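Local coordinates for aryl acylamidase (bacterium CSBL00001, PDB 4YJ6), which probably hydrolyses the amide bond of aryl acylamides, as a member of the amidase signature family of enzymes, at residues A[230-242]-A[252-264]. Numbering follows the deposited sequence.
Sequences TVRDAALAMNVLH and LRVKLDFTSALAQ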
loop_
_atom_site.group_PDB
_atom_site.type_symbol
_atom_site.label_atom_id
_atom_site.label_comp_id
_atom_site.label_asym_id
_atom_site.label_seq_id
_atom_site.Cartn_x
_atom_site.Cartn_y
_atom_site.Cartn_z
ATOM N N THR A 230 4.461 -7.621 -10.738
ATOM C CA THR A 230 5.711 -8.393 -10.691
ATOM C C THR A 230 6.676 -7.813 -9.682
ATOM O O THR A 230 6.663 -6.613 -9.403
ATOM C CB THR A 230 6.467 -8.411 -12.032
ATOM O OG1 THR A 230 7.048 -7.105 -12.295
ATOM C CG2 THR A 230 5.530 -8.783 -13.169
ATOM N N VAL A 231 7.546 -8.671 -9.172
ATOM C CA VAL A 231 8.538 -8.220 -8.217
ATOM C C VAL A 231 9.556 -7.332 -8.917
ATOM O O VAL A 231 9.981 -6.329 -8.345
ATOM C CB VAL A 231 9.210 -9.414 -7.497
ATOM C CG1 VAL A 231 10.306 -8.915 -6.539
ATOM C CG2 VAL A 231 8.111 -10.217 -6.745
ATOM N N ARG A 232 9.907 -7.653 -10.170
ATOM C CA ARG A 232 10.845 -6.830 -10.931
ATOM C C ARG A 232 10.306 -5.386 -11.052
ATOM O O ARG A 232 11.057 -4.428 -10.909
ATOM C CB ARG A 232 11.063 -7.405 -12.355
ATOM C CG ARG A 232 11.932 -6.484 -13.270
ATOM C CD ARG A 232 12.218 -7.151 -14.634
ATOM N NE ARG A 232 13.033 -8.348 -14.382
ATOM C CZ ARG A 232 12.732 -9.611 -14.740
ATOM N NH1 ARG A 232 11.629 -9.911 -15.456
ATOM N NH2 ARG A 232 13.568 -10.601 -14.394
ATOM N N ASP A 233 9.021 -5.215 -11.318
ATOM C CA ASP A 233 8.508 -3.849 -11.472
ATOM C C ASP A 233 8.606 -3.118 -10.140
ATOM O O ASP A 233 8.781 -1.893 -10.102
ATOM C CB ASP A 233 7.057 -3.812 -11.932
ATOM C CG ASP A 233 6.913 -4.006 -13.453
ATOM O OD1 ASP A 233 7.941 -4.070 -14.161
ATOM O OD2 ASP A 233 5.762 -4.070 -13.897
ATOM N N ALA A 234 8.416 -3.832 -9.049
ATOM C CA ALA A 234 8.513 -3.176 -7.741
ATOM C C ALA A 234 9.951 -2.768 -7.480
ATOM O O ALA A 234 10.226 -1.702 -6.941
ATOM C CB ALA A 234 8.011 -4.141 -6.628
ATOM N N ALA A 235 10.900 -3.615 -7.877
ATOM C CA ALA A 235 12.304 -3.253 -7.706
ATOM C C ALA A 235 12.655 -2.043 -8.556
ATOM O O ALA A 235 13.408 -1.170 -8.110
ATOM C CB ALA A 235 13.203 -4.417 -8.067
ATOM N N LEU A 236 12.131 -1.978 -9.782
ATOM C CA LEU A 236 12.392 -0.806 -10.626
ATOM C C LEU A 236 11.808 0.476 -9.951
ATOM O O LEU A 236 12.480 1.529 -9.893
ATOM C CB LEU A 236 11.805 -0.996 -12.030
ATOM C CG LEU A 236 12.524 -2.071 -12.861
ATOM C CD1 LEU A 236 11.757 -2.280 -14.158
ATOM C CD2 LEU A 236 14.036 -1.781 -13.171
ATOM N N ALA A 237 10.563 0.393 -9.476
ATOM C CA ALA A 237 9.935 1.518 -8.800
ATOM C C ALA A 237 10.717 1.898 -7.525
ATOM O O ALA A 237 10.891 3.082 -7.221
ATOM C CB ALA A 237 8.492 1.230 -8.454
HETATM N N MSE A 238 11.193 0.907 -6.793
HETATM C CA MSE A 238 11.948 1.208 -5.579
HETATM C C MSE A 238 13.274 1.864 -5.897
HETATM O O MSE A 238 13.744 2.681 -5.132
HETATM C CB MSE A 238 12.200 -0.082 -4.769
HETATM C CG MSE A 238 10.951 -0.571 -4.072
HETATM SE SE MSE A 238 10.229 0.788 -2.891
HETATM C CE MSE A 238 11.760 1.143 -1.713
ATOM N N ASN A 239 13.900 1.511 -7.014
ATOM C CA ASN A 239 15.121 2.213 -7.400
ATOM C C ASN A 239 14.886 3.706 -7.602
ATOM O O ASN A 239 15.775 4.499 -7.339
ATOM C CB ASN A 239 15.728 1.598 -8.666
ATOM C CG ASN A 239 16.642 0.432 -8.348
ATOM O OD1 ASN A 239 16.933 0.160 -7.182
ATOM N ND2 ASN A 239 17.151 -0.210 -9.380
ATOM N N VAL A 240 13.689 4.063 -8.051
ATOM C CA VAL A 240 13.322 5.459 -8.179
ATOM C C VAL A 240 12.920 6.077 -6.838
ATOM O O VAL A 240 13.319 7.187 -6.534
ATOM C CB VAL A 240 12.168 5.610 -9.211
ATOM C CG1 VAL A 240 11.529 7.079 -9.208
ATOM C CG2 VAL A 240 12.703 5.284 -10.614
ATOM N N LEU A 241 12.132 5.352 -6.052
ATOM C CA LEU A 241 11.490 5.940 -4.866
ATOM C C LEU A 241 12.454 6.096 -3.717
ATOM O O LEU A 241 12.356 7.073 -2.964
ATOM C CB LEU A 241 10.320 5.045 -4.393
ATOM C CG LEU A 241 9.084 5.108 -5.331
ATOM C CD1 LEU A 241 8.090 4.015 -4.939
ATOM C CD2 LEU A 241 8.411 6.504 -5.275
ATOM N N HIS A 242 13.359 5.142 -3.517
ATOM C CA HIS A 242 14.204 5.201 -2.312
ATOM C C HIS A 242 15.254 6.307 -2.438
ATOM O O HIS A 242 15.572 6.780 -3.548
ATOM C CB HIS A 242 14.865 3.844 -2.002
ATOM C CG HIS A 242 16.184 3.646 -2.682
ATOM N ND1 HIS A 242 16.284 3.356 -4.026
ATOM C CD2 HIS A 242 17.450 3.658 -2.197
ATOM C CE1 HIS A 242 17.563 3.225 -4.351
ATOM N NE2 HIS A 242 18.286 3.399 -3.259
ATOM N N LEU A 252 17.487 7.421 5.490
ATOM C CA LEU A 252 18.758 6.719 5.421
ATOM C C LEU A 252 19.617 7.237 4.278
ATOM O O LEU A 252 19.144 7.380 3.163
ATOM C CB LEU A 252 18.474 5.228 5.127
ATOM C CG LEU A 252 17.537 4.600 6.152
ATOM C CD1 LEU A 252 17.173 3.172 5.704
ATOM C CD2 LEU A 252 18.150 4.539 7.554
ATOM N N ARG A 253 20.887 7.517 4.542
ATOM C CA ARG A 253 21.728 8.053 3.485
ATOM C C ARG A 253 22.459 6.890 2.813
ATOM O O ARG A 253 23.676 6.718 2.951
ATOM C CB ARG A 253 22.689 9.097 4.044
ATOM C CG ARG A 253 23.235 9.931 2.877
ATOM C CD ARG A 253 24.439 10.522 3.281
ATOM N NE ARG A 253 24.219 11.821 3.841
ATOM C CZ ARG A 253 24.302 12.980 3.164
ATOM N NH1 ARG A 253 24.513 13.013 1.880
ATOM N NH2 ARG A 253 24.123 14.123 3.809
ATOM N N VAL A 254 21.687 6.049 2.127
ATOM C CA VAL A 254 22.268 4.904 1.433
ATOM C C VAL A 254 21.589 4.719 0.090
ATOM O O VAL A 254 20.425 5.075 -0.073
ATOM C CB VAL A 254 22.372 3.560 2.298
ATOM C CG1 VAL A 254 22.097 3.754 3.800
ATOM C CG2 VAL A 254 21.691 2.347 1.667
ATOM N N LYS A 255 22.370 4.205 -0.863
ATOM C CA LYS A 255 21.896 3.967 -2.214
ATOM C C LYS A 255 21.964 2.471 -2.474
ATOM O O LYS A 255 22.996 1.838 -2.206
ATOM C CB LYS A 255 22.762 4.694 -3.237
ATOM C CG LYS A 255 22.826 6.182 -2.977
ATOM C CD LYS A 255 23.660 6.895 -4.025
ATOM C CE LYS A 255 23.618 8.399 -3.796
ATOM N NZ LYS A 255 24.408 9.116 -4.846
ATOM N N LEU A 256 20.858 1.924 -2.972
ATOM C CA LEU A 256 20.771 0.476 -3.259
ATOM C C LEU A 256 20.355 0.262 -4.701
ATOM O O LEU A 256 19.766 1.136 -5.330
ATOM C CB LEU A 256 19.693 -0.167 -2.384
ATOM C CG LEU A 256 19.910 -0.097 -0.881
ATOM C CD1 LEU A 256 18.683 -0.694 -0.163
ATOM C CD2 LEU A 256 21.194 -0.858 -0.506
ATOM N N ASP A 257 20.636 -0.928 -5.227
ATOM C CA ASP A 257 20.044 -1.323 -6.486
ATOM C C ASP A 257 19.129 -2.509 -6.178
ATOM O O ASP A 257 19.574 -3.631 -5.988
ATOM C CB ASP A 257 21.122 -1.694 -7.520
ATOM C CG ASP A 257 20.547 -2.286 -8.783
ATOM O OD1 ASP A 257 19.322 -2.255 -8.961
ATOM O OD2 ASP A 257 21.344 -2.803 -9.620
ATOM N N PHE A 258 17.835 -2.238 -6.119
ATOM C CA PHE A 258 16.868 -3.265 -5.756
ATOM C C PHE A 258 16.844 -4.398 -6.783
ATOM O O PHE A 258 16.481 -5.532 -6.455
ATOM C CB PHE A 258 15.475 -2.613 -5.659
ATOM C CG PHE A 258 15.243 -1.903 -4.345
ATOM C CD1 PHE A 258 15.886 -0.692 -4.058
ATOM C CD2 PHE A 258 14.395 -2.465 -3.394
ATOM C CE1 PHE A 258 15.671 -0.041 -2.818
ATOM C CE2 PHE A 258 14.142 -1.821 -2.168
ATOM C CZ PHE A 258 14.806 -0.604 -1.878
ATOM N N THR A 259 17.181 -4.098 -8.038
ATOM C CA THR A 259 17.127 -5.164 -9.054
ATOM C C THR A 259 18.228 -6.196 -8.846
ATOM O O THR A 259 18.152 -7.308 -9.373
ATOM C CB THR A 259 17.191 -4.610 -10.519
ATOM O OG1 THR A 259 18.484 -4.063 -10.775
ATOM C CG2 THR A 259 16.118 -3.550 -10.752
ATOM N N SER A 260 19.258 -5.837 -8.089
ATOM C CA SER A 260 20.382 -6.733 -7.877
ATOM C C SER A 260 19.980 -7.963 -7.058
ATOM O O SER A 260 20.664 -8.987 -7.090
ATOM C CB SER A 260 21.567 -6.024 -7.213
ATOM O OG SER A 260 21.306 -5.735 -5.836
ATOM N N ALA A 261 18.880 -7.860 -6.334
ATOM C CA ALA A 261 18.412 -8.944 -5.466
ATOM C C ALA A 261 17.475 -9.927 -6.174
ATOM O O ALA A 261 17.182 -11.010 -5.639
ATOM C CB ALA A 261 17.685 -8.341 -4.275
ATOM N N LEU A 262 17.003 -9.580 -7.368
ATOM C CA LEU A 262 15.979 -10.406 -8.032
ATOM C C LEU A 262 16.448 -11.840 -8.273
ATOM O O LEU A 262 15.669 -12.768 -8.107
ATOM C CB LEU A 262 15.542 -9.820 -9.382
ATOM C CG LEU A 262 14.815 -8.470 -9.260
ATOM C CD1 LEU A 262 14.730 -7.781 -10.628
ATOM C CD2 LEU A 262 13.445 -8.623 -8.569
ATOM N N ALA A 263 17.706 -12.019 -8.640
ATOM C CA ALA A 263 18.204 -13.366 -8.966
ATOM C C ALA A 263 18.943 -14.054 -7.827
ATOM O O ALA A 263 19.542 -15.123 -8.020
ATOM C CB ALA A 263 19.124 -13.295 -10.200
ATOM N N GLN A 264 18.911 -13.477 -6.636
ATOM C CA GLN A 264 19.760 -13.929 -5.557
ATOM C C GLN A 264 19.350 -15.293 -4.979
ATOM O O GLN A 264 20.203 -16.050 -4.522
ATOM C CB GLN A 264 19.677 -12.893 -4.464
ATOM C CG GLN A 264 20.616 -13.102 -3.363
ATOM C CD GLN A 264 20.763 -11.826 -2.578
ATOM O OE1 GLN A 264 20.522 -11.811 -1.374
ATOM N NE2 GLN A 264 21.139 -10.722 -3.263
#
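L256 N donates to H242 NE2 (3.0 Å) where the loop leading to strand 270-273 of the amidase fold doubles back along helix 231-241, from its C-terminal end toward its start. The imidazole spans the two segments: ND1 donates a hydrogen bond to M238 O, which leaves NE2 as acceptor. A phenylalanine in place of H242 would probably leave L256 N without its acceptor and free the ring to turn. D257 forms an Asx turn, its OD1 accepting from T259 OG1 on the syn side and, from opposite faces of the carboxylate plane, from T259 N and N239 ND2, the last nearly straight (172°). At that amide's other end, N239 OD1 accepts F258 N at 2.8 Å. F258, with CG anti to its carbonyl carbon (chi1 -81°), sets its ring against the helix; M238 CB sits over the centre of one face, 3.5 Å from the centroid, in a CH-pi contact, while F258 CE1 lies over one face of the H242 ring. F200 of strand 198-201 and I471 of helix 467-480 also touch F258. T259 CG2 packs on L236 CD2, and L262 finishes the run near the helix start, its CD2 3.7 Å from V231 CG1.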